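Local coordinates for ABC transporter periplasmic peptide-binding protein (Pseudoalteromonas, PDB 4QFK) that probably captures dipeptides or other short peptides in the periplasm and hands them to an ABC transporter for import, at residues E73-L78 / Y232-V237; F120-L125 / A183-K188; K256-E261 / S274-R279; A35-V40 / T49-D54. All coordinates share one frame; numbering follows the deposited sequence.

Contact 1 of 4, residues E73-L78 / Y232-V237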
# COMPACT_ATOMS: atom_id res chain seq x y z
N GLU A 73 -0.19 -9.13 -14.99
CA GLU A 73 -0.58 -8.28 -16.11
C GLU A 73 -1.88 -7.55 -15.76
O GLU A 73 -2.59 -7.94 -14.83
CB GLU A 73 -0.75 -9.12 -17.38
CG GLU A 73 0.55 -9.73 -17.92
CD GLU A 73 1.06 -9.05 -19.19
OE1 GLU A 73 0.23 -8.76 -20.09
OE2 GLU A 73 2.28 -8.81 -19.30
N PHE A 74 -2.19 -6.49 -16.48
CA PHE A 74 -3.44 -5.78 -16.25
C PHE A 74 -4.64 -6.59 -16.76
O PHE A 74 -4.57 -7.21 -17.82
CB PHE A 74 -3.42 -4.40 -16.91
CG PHE A 74 -2.41 -3.45 -16.31
CD1 PHE A 74 -2.66 -2.83 -15.09
CD2 PHE A 74 -1.22 -3.16 -16.97
CE1 PHE A 74 -1.74 -1.95 -14.54
CE2 PHE A 74 -0.30 -2.28 -16.42
CZ PHE A 74 -0.56 -1.69 -15.20
N LYS A 75 -5.74 -6.57 -16.00
CA LYS A 75 -6.98 -7.27 -16.35
C LYS A 75 -8.19 -6.33 -16.44
O LYS A 75 -8.42 -5.50 -15.58
CB LYS A 75 -7.31 -8.35 -15.32
CG LYS A 75 -6.58 -9.67 -15.49
CD LYS A 75 -7.50 -10.87 -15.22
CE LYS A 75 -8.42 -10.66 -14.00
NZ LYS A 75 -9.85 -10.31 -14.33
N SER A 76 -8.98 -6.53 -17.48
CA SER A 76 -10.21 -5.78 -17.66
C SER A 76 -11.18 -5.91 -16.46
O SER A 76 -11.43 -7.00 -15.97
CB SER A 76 -10.88 -6.20 -18.98
OG SER A 76 -12.29 -6.33 -18.89
N GLU A 77 -11.70 -4.78 -16.02
CA GLU A 77 -12.80 -4.75 -15.07
C GLU A 77 -13.99 -3.99 -15.63
O GLU A 77 -14.82 -4.56 -16.31
CB GLU A 77 -12.39 -4.14 -13.73
CG GLU A 77 -11.20 -4.81 -13.05
CD GLU A 77 -11.43 -6.28 -12.74
OE1 GLU A 77 -12.60 -6.72 -12.65
OE2 GLU A 77 -10.44 -7.01 -12.59
N LEU A 78 -14.05 -2.69 -15.36
CA LEU A 78 -15.11 -1.85 -15.91
C LEU A 78 -14.68 -1.38 -17.30
O LEU A 78 -15.51 -1.03 -18.12
CB LEU A 78 -15.43 -0.66 -15.01
CG LEU A 78 -16.40 -0.88 -13.85
CD1 LEU A 78 -16.77 0.43 -13.20
CD2 LEU A 78 -17.64 -1.65 -14.27
N TYR A 232 -25.35 -7.61 -10.24
CA TYR A 232 -23.90 -7.48 -10.39
C TYR A 232 -23.44 -8.01 -11.76
O TYR A 232 -23.82 -9.11 -12.16
CB TYR A 232 -23.15 -8.17 -9.25
CG TYR A 232 -21.66 -7.90 -9.29
CD1 TYR A 232 -21.19 -6.63 -9.57
CD2 TYR A 232 -20.72 -8.91 -9.05
CE1 TYR A 232 -19.84 -6.36 -9.63
CE2 TYR A 232 -19.37 -8.65 -9.10
CZ TYR A 232 -18.93 -7.37 -9.38
OH TYR A 232 -17.58 -7.10 -9.45
N TRP A 233 -22.63 -7.23 -12.46
CA TRP A 233 -22.25 -7.57 -13.82
C TRP A 233 -21.31 -8.77 -13.88
O TRP A 233 -21.44 -9.62 -14.78
CB TRP A 233 -21.64 -6.36 -14.54
CG TRP A 233 -20.39 -5.84 -13.90
CD1 TRP A 233 -20.31 -4.89 -12.94
CD2 TRP A 233 -19.04 -6.23 -14.20
NE1 TRP A 233 -19.00 -4.66 -12.60
CE2 TRP A 233 -18.20 -5.48 -13.35
CE3 TRP A 233 -18.47 -7.16 -15.07
CZ2 TRP A 233 -16.81 -5.62 -13.37
CZ3 TRP A 233 -17.10 -7.30 -15.09
CH2 TRP A 233 -16.28 -6.53 -14.25
N LYS A 234 -20.38 -8.85 -12.93
CA LYS A 234 -19.22 -9.74 -13.07
C LYS A 234 -19.49 -11.18 -12.65
O LYS A 234 -19.03 -12.13 -13.29
CB LYS A 234 -18.01 -9.18 -12.33
CG LYS A 234 -16.70 -9.89 -12.65
CD LYS A 234 -15.74 -9.81 -11.49
CE LYS A 234 -14.49 -9.03 -11.84
NZ LYS A 234 -13.58 -9.84 -12.67
N HIS A 235 -20.24 -11.36 -11.57
CA HIS A 235 -20.57 -12.71 -11.14
C HIS A 235 -21.80 -12.75 -10.27
O HIS A 235 -22.28 -11.71 -9.81
CB HIS A 235 -19.39 -13.37 -10.43
CG HIS A 235 -18.96 -12.65 -9.19
ND1 HIS A 235 -19.55 -12.87 -7.96
CD2 HIS A 235 -17.98 -11.74 -8.98
CE1 HIS A 235 -18.95 -12.12 -7.05
NE2 HIS A 235 -18.00 -11.43 -7.64
N GLU A 236 -22.31 -13.95 -10.07
CA GLU A 236 -23.46 -14.18 -9.22
C GLU A 236 -23.02 -14.16 -7.75
O GLU A 236 -22.46 -15.15 -7.25
CB GLU A 236 -24.06 -15.53 -9.57
CG GLU A 236 -25.49 -15.69 -9.17
CD GLU A 236 -26.17 -16.79 -9.98
OE1 GLU A 236 -25.69 -17.95 -9.93
OE2 GLU A 236 -27.18 -16.48 -10.66
N VAL A 237 -23.27 -13.04 -7.07
CA VAL A 237 -22.78 -12.83 -5.71
C VAL A 237 -23.25 -13.93 -4.77
O VAL A 237 -24.44 -14.21 -4.68
CB VAL A 237 -23.18 -11.44 -5.20
CG1 VAL A 237 -22.66 -11.20 -3.79
CG2 VAL A 237 -22.65 -10.39 -6.15

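Contact 2 of 4, residues F120-L125 / A183-K188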
# COMPACT_ATOMS: atom_id res chain seq x y z
N PHE A 120 -16.67 12.21 -14.46
CA PHE A 120 -17.02 12.79 -13.18
C PHE A 120 -16.10 12.28 -12.10
O PHE A 120 -15.53 13.06 -11.34
CB PHE A 120 -18.46 12.48 -12.78
CG PHE A 120 -18.73 12.78 -11.32
CD1 PHE A 120 -18.94 14.08 -10.89
CD2 PHE A 120 -18.71 11.77 -10.38
CE1 PHE A 120 -19.16 14.37 -9.55
CE2 PHE A 120 -18.91 12.05 -9.03
CZ PHE A 120 -19.14 13.35 -8.62
N THR A 121 -15.95 10.96 -12.03
CA THR A 121 -15.25 10.32 -10.93
C THR A 121 -13.81 10.79 -10.80
O THR A 121 -13.36 11.11 -9.72
CB THR A 121 -15.24 8.77 -11.08
OG1 THR A 121 -16.57 8.26 -10.93
CG2 THR A 121 -14.33 8.13 -10.03
N PHE A 122 -13.08 10.85 -11.91
CA PHE A 122 -11.66 11.14 -11.84
C PHE A 122 -11.36 12.63 -11.93
O PHE A 122 -10.40 13.10 -11.33
CB PHE A 122 -10.87 10.28 -12.81
CG PHE A 122 -10.94 8.81 -12.46
CD1 PHE A 122 -10.17 8.28 -11.42
CD2 PHE A 122 -11.80 7.97 -13.13
CE1 PHE A 122 -10.25 6.95 -11.06
CE2 PHE A 122 -11.89 6.63 -12.79
CZ PHE A 122 -11.11 6.12 -11.74
N SER A 123 -12.20 13.38 -12.62
CA SER A 123 -11.97 14.81 -12.71
C SER A 123 -12.26 15.47 -11.37
O SER A 123 -11.79 16.58 -11.14
CB SER A 123 -12.78 15.47 -13.82
OG SER A 123 -14.16 15.44 -13.52
N ARG A 124 -13.02 14.79 -10.49
CA ARG A 124 -13.18 15.27 -9.11
C ARG A 124 -11.83 15.47 -8.42
O ARG A 124 -11.66 16.40 -7.62
CB ARG A 124 -14.02 14.31 -8.24
CG ARG A 124 -14.89 15.02 -7.18
CD ARG A 124 -14.62 14.66 -5.71
NE ARG A 124 -15.46 13.56 -5.25
CZ ARG A 124 -15.91 13.37 -4.01
NH1 ARG A 124 -15.64 14.22 -3.02
NH2 ARG A 124 -16.66 12.30 -3.75
N LEU A 125 -10.86 14.61 -8.70
CA LEU A 125 -9.59 14.68 -7.99
C LEU A 125 -8.82 15.95 -8.30
O LEU A 125 -8.09 16.45 -7.45
CB LEU A 125 -8.68 13.47 -8.30
CG LEU A 125 -9.27 12.06 -8.33
CD1 LEU A 125 -8.19 11.04 -8.61
CD2 LEU A 125 -9.94 11.74 -7.05
N ALA A 183 -9.02 3.63 -7.02
CA ALA A 183 -9.50 4.09 -8.32
C ALA A 183 -10.85 3.50 -8.71
O ALA A 183 -11.02 3.00 -9.82
CB ALA A 183 -8.47 3.84 -9.40
N VAL A 184 -11.80 3.58 -7.79
CA VAL A 184 -13.14 3.04 -7.99
C VAL A 184 -13.95 4.03 -8.82
O VAL A 184 -13.59 5.21 -8.91
CB VAL A 184 -13.86 2.79 -6.61
CG1 VAL A 184 -13.14 1.71 -5.78
CG2 VAL A 184 -13.94 4.08 -5.82
N VAL A 185 -15.05 3.56 -9.42
CA VAL A 185 -15.91 4.39 -10.25
C VAL A 185 -17.21 4.69 -9.51
O VAL A 185 -17.84 3.78 -8.95
CB VAL A 185 -16.24 3.69 -11.61
CG1 VAL A 185 -17.22 4.52 -12.43
CG2 VAL A 185 -14.97 3.44 -12.43
N LEU A 186 -17.60 5.97 -9.52
CA LEU A 186 -18.74 6.48 -8.77
C LEU A 186 -19.85 6.85 -9.73
O LEU A 186 -19.65 6.84 -10.95
CB LEU A 186 -18.34 7.72 -7.96
CG LEU A 186 -17.14 7.51 -7.03
CD1 LEU A 186 -16.82 8.76 -6.20
CD2 LEU A 186 -17.41 6.33 -6.15
N SER A 187 -21.02 7.17 -9.19
CA SER A 187 -22.17 7.51 -10.02
C SER A 187 -22.31 9.01 -10.21
O SER A 187 -22.61 9.74 -9.26
CB SER A 187 -23.47 6.96 -9.43
OG SER A 187 -24.58 7.53 -10.11
N LYS A 188 -22.10 9.47 -11.44
CA LYS A 188 -22.33 10.88 -11.74
C LYS A 188 -23.81 11.20 -11.63
O LYS A 188 -24.18 12.25 -11.11
CB LYS A 188 -21.79 11.27 -13.12
CG LYS A 188 -22.35 12.60 -13.61
CD LYS A 188 -21.63 13.07 -14.87
CE LYS A 188 -22.27 14.36 -15.40
NZ LYS A 188 -21.27 15.39 -15.79

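Contact 3 of 4, residues K256-E261 / S274-R279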
# COMPACT_ATOMS: atom_id res chain seq x y z
N LYS A 256 -14.21 -13.59 19.21
CA LYS A 256 -15.45 -13.74 18.47
C LYS A 256 -15.30 -14.79 17.37
O LYS A 256 -16.29 -15.38 16.92
CB LYS A 256 -15.94 -12.41 17.91
CG LYS A 256 -16.47 -11.48 18.97
CD LYS A 256 -17.31 -10.38 18.37
CE LYS A 256 -17.60 -9.29 19.37
NZ LYS A 256 -18.24 -8.10 18.73
N ILE A 257 -14.06 -15.02 16.95
CA ILE A 257 -13.75 -16.13 16.05
C ILE A 257 -14.05 -17.44 16.77
O ILE A 257 -14.81 -18.27 16.26
CB ILE A 257 -12.28 -16.07 15.57
CG1 ILE A 257 -12.10 -14.92 14.59
CG2 ILE A 257 -11.88 -17.36 14.86
CD1 ILE A 257 -12.83 -15.13 13.29
N LEU A 258 -13.49 -17.62 17.96
CA LEU A 258 -13.70 -18.84 18.75
C LEU A 258 -15.17 -19.19 18.97
O LEU A 258 -15.55 -20.36 19.00
CB LEU A 258 -13.03 -18.71 20.10
CG LEU A 258 -11.52 -18.52 20.04
CD1 LEU A 258 -11.00 -17.97 21.36
CD2 LEU A 258 -10.88 -19.85 19.67
N THR A 259 -16.00 -18.16 19.15
CA THR A 259 -17.41 -18.35 19.48
C THR A 259 -18.23 -18.49 18.21
O THR A 259 -19.44 -18.67 18.27
CB THR A 259 -17.95 -17.15 20.28
OG1 THR A 259 -17.70 -15.94 19.55
CG2 THR A 259 -17.28 -17.05 21.65
N LYS A 260 -17.58 -18.40 17.06
CA LYS A 260 -18.27 -18.46 15.78
C LYS A 260 -19.24 -17.29 15.64
O LYS A 260 -20.16 -17.32 14.83
CB LYS A 260 -18.96 -19.82 15.59
CG LYS A 260 -18.01 -21.02 15.69
CD LYS A 260 -17.56 -21.29 17.14
CE LYS A 260 -18.20 -22.57 17.74
NZ LYS A 260 -17.92 -22.78 19.21
N GLU A 261 -19.01 -16.27 16.45
CA GLU A 261 -19.74 -15.02 16.38
C GLU A 261 -19.31 -14.24 15.14
O GLU A 261 -20.13 -13.65 14.44
CB GLU A 261 -19.43 -14.20 17.62
CG GLU A 261 -20.61 -13.94 18.52
CD GLU A 261 -20.64 -12.49 18.98
OE1 GLU A 261 -21.30 -11.67 18.30
OE2 GLU A 261 -19.99 -12.17 20.01
N SER A 274 -2.00 -18.20 17.85
CA SER A 274 -1.65 -19.47 18.48
C SER A 274 -2.86 -20.14 19.11
O SER A 274 -3.09 -21.34 18.94
CB SER A 274 -0.57 -19.26 19.55
OG SER A 274 0.71 -19.12 18.95
N ILE A 275 -3.65 -19.34 19.84
CA ILE A 275 -4.80 -19.88 20.55
C ILE A 275 -5.80 -20.55 19.62
O ILE A 275 -6.72 -21.24 20.06
CB ILE A 275 -5.47 -18.78 21.41
CG1 ILE A 275 -5.28 -19.10 22.89
CG2 ILE A 275 -6.94 -18.63 21.06
CD1 ILE A 275 -3.81 -19.14 23.33
N LEU A 276 -5.60 -20.36 18.32
CA LEU A 276 -6.47 -20.95 17.31
C LEU A 276 -5.93 -22.28 16.79
O LEU A 276 -6.68 -23.13 16.36
CB LEU A 276 -6.70 -19.96 16.16
CG LEU A 276 -7.34 -18.64 16.59
CD1 LEU A 276 -7.88 -17.86 15.40
CD2 LEU A 276 -8.45 -18.92 17.57
N ALA A 277 -4.61 -22.44 16.85
CA ALA A 277 -3.94 -23.63 16.31
C ALA A 277 -4.67 -24.95 16.58
O ALA A 277 -4.68 -25.83 15.72
CB ALA A 277 -2.51 -23.71 16.83
N GLN A 278 -5.28 -25.09 17.75
CA GLN A 278 -5.86 -26.36 18.16
C GLN A 278 -7.35 -26.45 17.84
O GLN A 278 -8.08 -27.22 18.46
CB GLN A 278 -5.62 -26.62 19.66
CG GLN A 278 -4.45 -25.82 20.26
CD GLN A 278 -3.20 -26.66 20.55
OE1 GLN A 278 -3.29 -27.83 20.93
NE2 GLN A 278 -2.01 -26.05 20.37
N ARG A 279 -7.81 -25.68 16.86
CA ARG A 279 -9.20 -25.73 16.43
C ARG A 279 -9.30 -26.19 14.97
O ARG A 279 -8.69 -25.60 14.08
CB ARG A 279 -9.88 -24.37 16.61
CG ARG A 279 -10.07 -23.92 18.05
CD ARG A 279 -11.35 -24.51 18.67
NE ARG A 279 -12.58 -24.07 17.99
CZ ARG A 279 -13.39 -23.11 18.43
NH1 ARG A 279 -13.12 -22.48 19.56
NH2 ARG A 279 -14.48 -22.78 17.75

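Contact 4 of 4, residues A35-V40 / T49-D54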
# COMPACT_ATOMS: atom_id res chain seq x y z
N ALA A 35 -14.64 -6.24 12.00
CA ALA A 35 -13.90 -5.04 11.62
C ALA A 35 -13.15 -4.42 12.79
O ALA A 35 -13.53 -4.59 13.95
CB ALA A 35 -14.85 -4.02 11.00
N GLU A 36 -12.06 -3.71 12.51
CA GLU A 36 -11.30 -3.14 13.60
C GLU A 36 -11.66 -1.70 13.94
O GLU A 36 -11.22 -1.19 14.97
CB GLU A 36 -9.81 -3.28 13.35
CG GLU A 36 -9.31 -2.64 12.10
CD GLU A 36 -7.99 -3.23 11.66
OE1 GLU A 36 -6.96 -2.53 11.75
OE2 GLU A 36 -8.00 -4.40 11.22
N ALA A 37 -12.45 -1.05 13.08
CA ALA A 37 -12.85 0.34 13.32
C ALA A 37 -14.04 0.76 12.46
O ALA A 37 -14.36 0.10 11.47
CB ALA A 37 -11.68 1.28 13.07
N ASN A 38 -14.70 1.85 12.84
CA ASN A 38 -15.71 2.48 11.98
C ASN A 38 -15.09 2.91 10.66
O ASN A 38 -13.93 3.32 10.60
CB ASN A 38 -16.32 3.72 12.64
CG ASN A 38 -16.93 3.42 14.00
OD1 ASN A 38 -16.53 4.00 15.02
ND2 ASN A 38 -17.92 2.53 14.01
N PRO A 39 -15.87 2.81 9.59
CA PRO A 39 -15.32 3.39 8.36
C PRO A 39 -15.33 4.92 8.52
O PRO A 39 -16.30 5.45 9.06
CB PRO A 39 -16.30 2.91 7.29
CG PRO A 39 -17.61 2.72 8.02
CD PRO A 39 -17.27 2.37 9.45
N VAL A 40 -14.27 5.62 8.13
CA VAL A 40 -14.28 7.08 8.25
C VAL A 40 -15.06 7.72 7.10
O VAL A 40 -15.44 8.88 7.18
CB VAL A 40 -12.86 7.68 8.28
CG1 VAL A 40 -11.99 6.94 9.30
CG2 VAL A 40 -12.24 7.64 6.92
N THR A 49 -7.05 5.47 5.19
CA THR A 49 -7.19 4.64 6.40
C THR A 49 -7.48 3.18 6.04
O THR A 49 -8.60 2.83 5.64
CB THR A 49 -8.28 5.16 7.33
OG1 THR A 49 -7.93 6.46 7.82
CG2 THR A 49 -8.45 4.20 8.52
N GLY A 50 -6.46 2.35 6.19
CA GLY A 50 -6.53 0.94 5.84
C GLY A 50 -7.80 0.23 6.26
O GLY A 50 -8.46 -0.39 5.44
N SER A 51 -8.15 0.32 7.53
CA SER A 51 -9.32 -0.40 8.03
C SER A 51 -10.64 0.06 7.40
O SER A 51 -11.60 -0.68 7.38
CB SER A 51 -9.40 -0.33 9.55
OG SER A 51 -9.26 1.00 9.99
N THR A 52 -10.68 1.30 6.92
CA THR A 52 -11.83 1.76 6.16
C THR A 52 -11.87 1.14 4.75
O THR A 52 -12.88 0.57 4.34
CB THR A 52 -11.85 3.29 6.05
OG1 THR A 52 -11.93 3.84 7.38
CG2 THR A 52 -13.05 3.75 5.23
N ILE A 53 -10.76 1.25 4.03
CA ILE A 53 -10.66 0.69 2.69
C ILE A 53 -11.07 -0.78 2.66
O ILE A 53 -11.76 -1.22 1.74
CB ILE A 53 -9.24 0.83 2.13
CG1 ILE A 53 -8.75 2.28 2.27
CG2 ILE A 53 -9.19 0.38 0.65
CD1 ILE A 53 -9.60 3.27 1.50
N ASP A 54 -10.62 -1.52 3.68
CA ASP A 54 -10.90 -2.94 3.82
C ASP A 54 -12.39 -3.19 3.78
O ASP A 54 -12.83 -4.23 3.29
CB ASP A 54 -10.35 -3.50 5.13
CG ASP A 54 -8.85 -3.77 5.08
OD1 ASP A 54 -8.25 -3.69 3.99
OD2 ASP A 54 -8.27 -4.08 6.14
O HOH W 1 -12.28 -1.77 9.96
O HOH W 2 -11.27 2.96 9.81

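Contact 1 of 4, residues E73-L78 / Y232-V237
Lys234 slants across the end of Glu77 and closes a salt bridge of 3.3 Å between Glu77 OE1 and Lys234 NZ. The methylene before the ammonium group comes slightly nearer still, with Lys234 CE 3.1 Å from Glu77 OE1, because the lysine chain folds at its last two torsions and lies alongside the oxygen. Lys75 approaches at about a right angle to Lys234 and makes a longer, looser ion pair, its NZ 3.8 Å from Glu77 OE2. Two ammonium groups thus share one carboxylate in a small salt-bridge network, and their charges probably favour the ionised form of this buried glutamate. Ser66 OG holds OE2 by a hydrogen bond, which limits rotation of the carboxylate.

Trp233 forms the second half of the contact. Its CG sits between the backbone N and the carbonyl carbon (chi1 62°), which swings the indole toward the other chain segment. The six-membered ring brings CH2 to 3.2 Å from Glu77 O, an oblique approach, while Leu78 reaches the pyrrole end, its CD2 3.7 Å from Trp233 NE1. The indole N-H itself is spent on Asp62 OD2. Near the rim of one face lies Lys234 CB, 3.3 Å above the indole plane, so the neighbouring lysine both braces the ring and pairs with Glu77.

Strand 74-76 pairs with strand 65-67 in a two-stranded antiparallel sheet, and the partner segment belongs to the loop joining strands 223-228 and 241-246 of the large mixed sheet.

Contact 2 of 4, residues F120-L125 / A183-K188
Thr121 OG1 is gripped from two directions: Leu186 N donates to it across the contact (2.9 Å, 160° at the hydrogen), and the hydroxyl bonds in turn to Asp117 O one helical turn back. The setting is the buried flank of helix 115-126, crossed by an extended lead-in to helix 188-196. Ser187 is the N-cap of that second helix, its OG bonded to Tyr190 N, while Asp117 OD1 accepts from Lys188 N.

Placing OG1 anti to the carbonyl carbon (chi1 -67°) suits both bonds and turns Thr121 CG2 the other way, to 3.2 Å from Val184 O. A valine here would probably leave Leu186 N without its acceptor in a buried place, since a methyl cannot stand in for the hydroxyl. The same CG2 lies over the centre of the Phe122 ring, 3.9 Å above its plane. Phe122 turns its rim to the lead-in, where CE1 packs 3.9 Å from Ala183 CB.

At the other end, Phe120 CB rests 3.6 Å from Lys188 CB, and the Phe120 ring goes on to meet Tyr132 edge-to-face. Arg124 is tied by NH2 to Asp204. Ala183 O lies in the plane of the Phe122 ring, 3.7 Å from CZ.

Contact 3 of 4, residues K256-E261 / S274-R279
Arg279 points its guanidinium edge at Leu258 O, which lies in the plane of the group and accepts N-H bonds from two of its nitrogens. The nearer bond runs from Arg279 NH2 to Leu258 O at 2.9 Å with an angle of 156°; the other, from Arg279 NH1 to the same oxygen, is longer at 3.3 Å and more bent. The oxygen is crowded in the model, so these values are approximate. Bends at chi2 and chi3 curl the arginine chain back to the helix end, and Arg279 NE forms a salt bridge with Asp281 OD1. Lys260 crosses the guanidinium at about a right angle, its NZ 3.7 Å from Arg279 NH2; the nearby carboxylate and the carbonyl at the end of the helix would probably ease the closeness of these two cations. With an alanine here, Asp281 is likely to lose a charged partner and Leu258 O the donors that reach it from this side.

The carbonyl belongs to the last turn of helix 250-258, which is closed by a Schellman motif: Lys260 takes positive phi (62°), Lys260 N bonds to Ile257 O, and Glu261 N returns weakly to Lys256 O. In 274-279, two successive type I turns, Ser274 to Ala277 and Leu276 to Arg279, shape the backbone.

Beyond the polar end, leucines pack obliquely and tightly, Leu258 CD2 being 3.3 Å from Leu276 CD2. The second methyl of Leu258, CD1, meets Ile275 CG2 at 4.1 Å. Deeper in, Ile257 CG2 lies 4.1 Å from Leu276 CD1, and both residues rest on Ile282 of strand 282-297.

Contact 4 of 4, residues A35-V40 / T49-D54
The backbone of 35-40, leaving strand 31-35, runs past the first turn of helix 50-60 and comes closest where Pro39 CA lies 4.4 Å from Thr52 CA. This is a strand-to-helix connection folded back on its own helix, with both direct and water-mediated bonds between the two.

Thr52 OG1 accepts from Val40 N at 3.0 Å, a nearly straight bond of 165°. A chi1 of -60° sets OG1 across from the carbonyl carbon, toward the loop, and the methyl CG2 is left to pack 3.9 Å from Pro39 CB. Val40 crosses the threonine at about a right angle and lays both of its methyls near OG1.

A water extends the grip: it lies 2.7 Å from Thr52 OG1 and 2.8 Å from Ser51 OG, and donates to Asn38 O. A second water donates to Ala37 O and to Ser51 O, the latter at 2.9 Å, bridging backbone to backbone. Farther along the helix, Asp54 turns to other partners, His267 NE2 and Ile527 N. Glu36, extended beyond CG, passes alongside the serine and sets its CG 3.4 Å from Ser51 CB.

Overall arrangement
Along the chain contact 4 closes first; contact 1 then opens, encloses contact 2 and closes before contact 3 begins. Contacts 1 and 2, with centres 18 Å apart, touch through Leu78 CD1 and Val185 CG2 at 3.6 Å, and Asp62 joins them, accepting from Trp233 and pairing with the backbone of Val185. Contacts 2 and 3 lie farthest apart, 41 Å between centres, with contact 4 between them, its nearest atoms about 8 Å from each. Contacts 1, 3 and 4 all adjoin the ten-stranded mixed sheet, through strands 223-228 and 241-246, 282-297, and 31-35 respectively. Local turns (contacts 3 and 4) and a long-range tie (contact 1) thus border one sheet, and contact 2 joins it through contact 1.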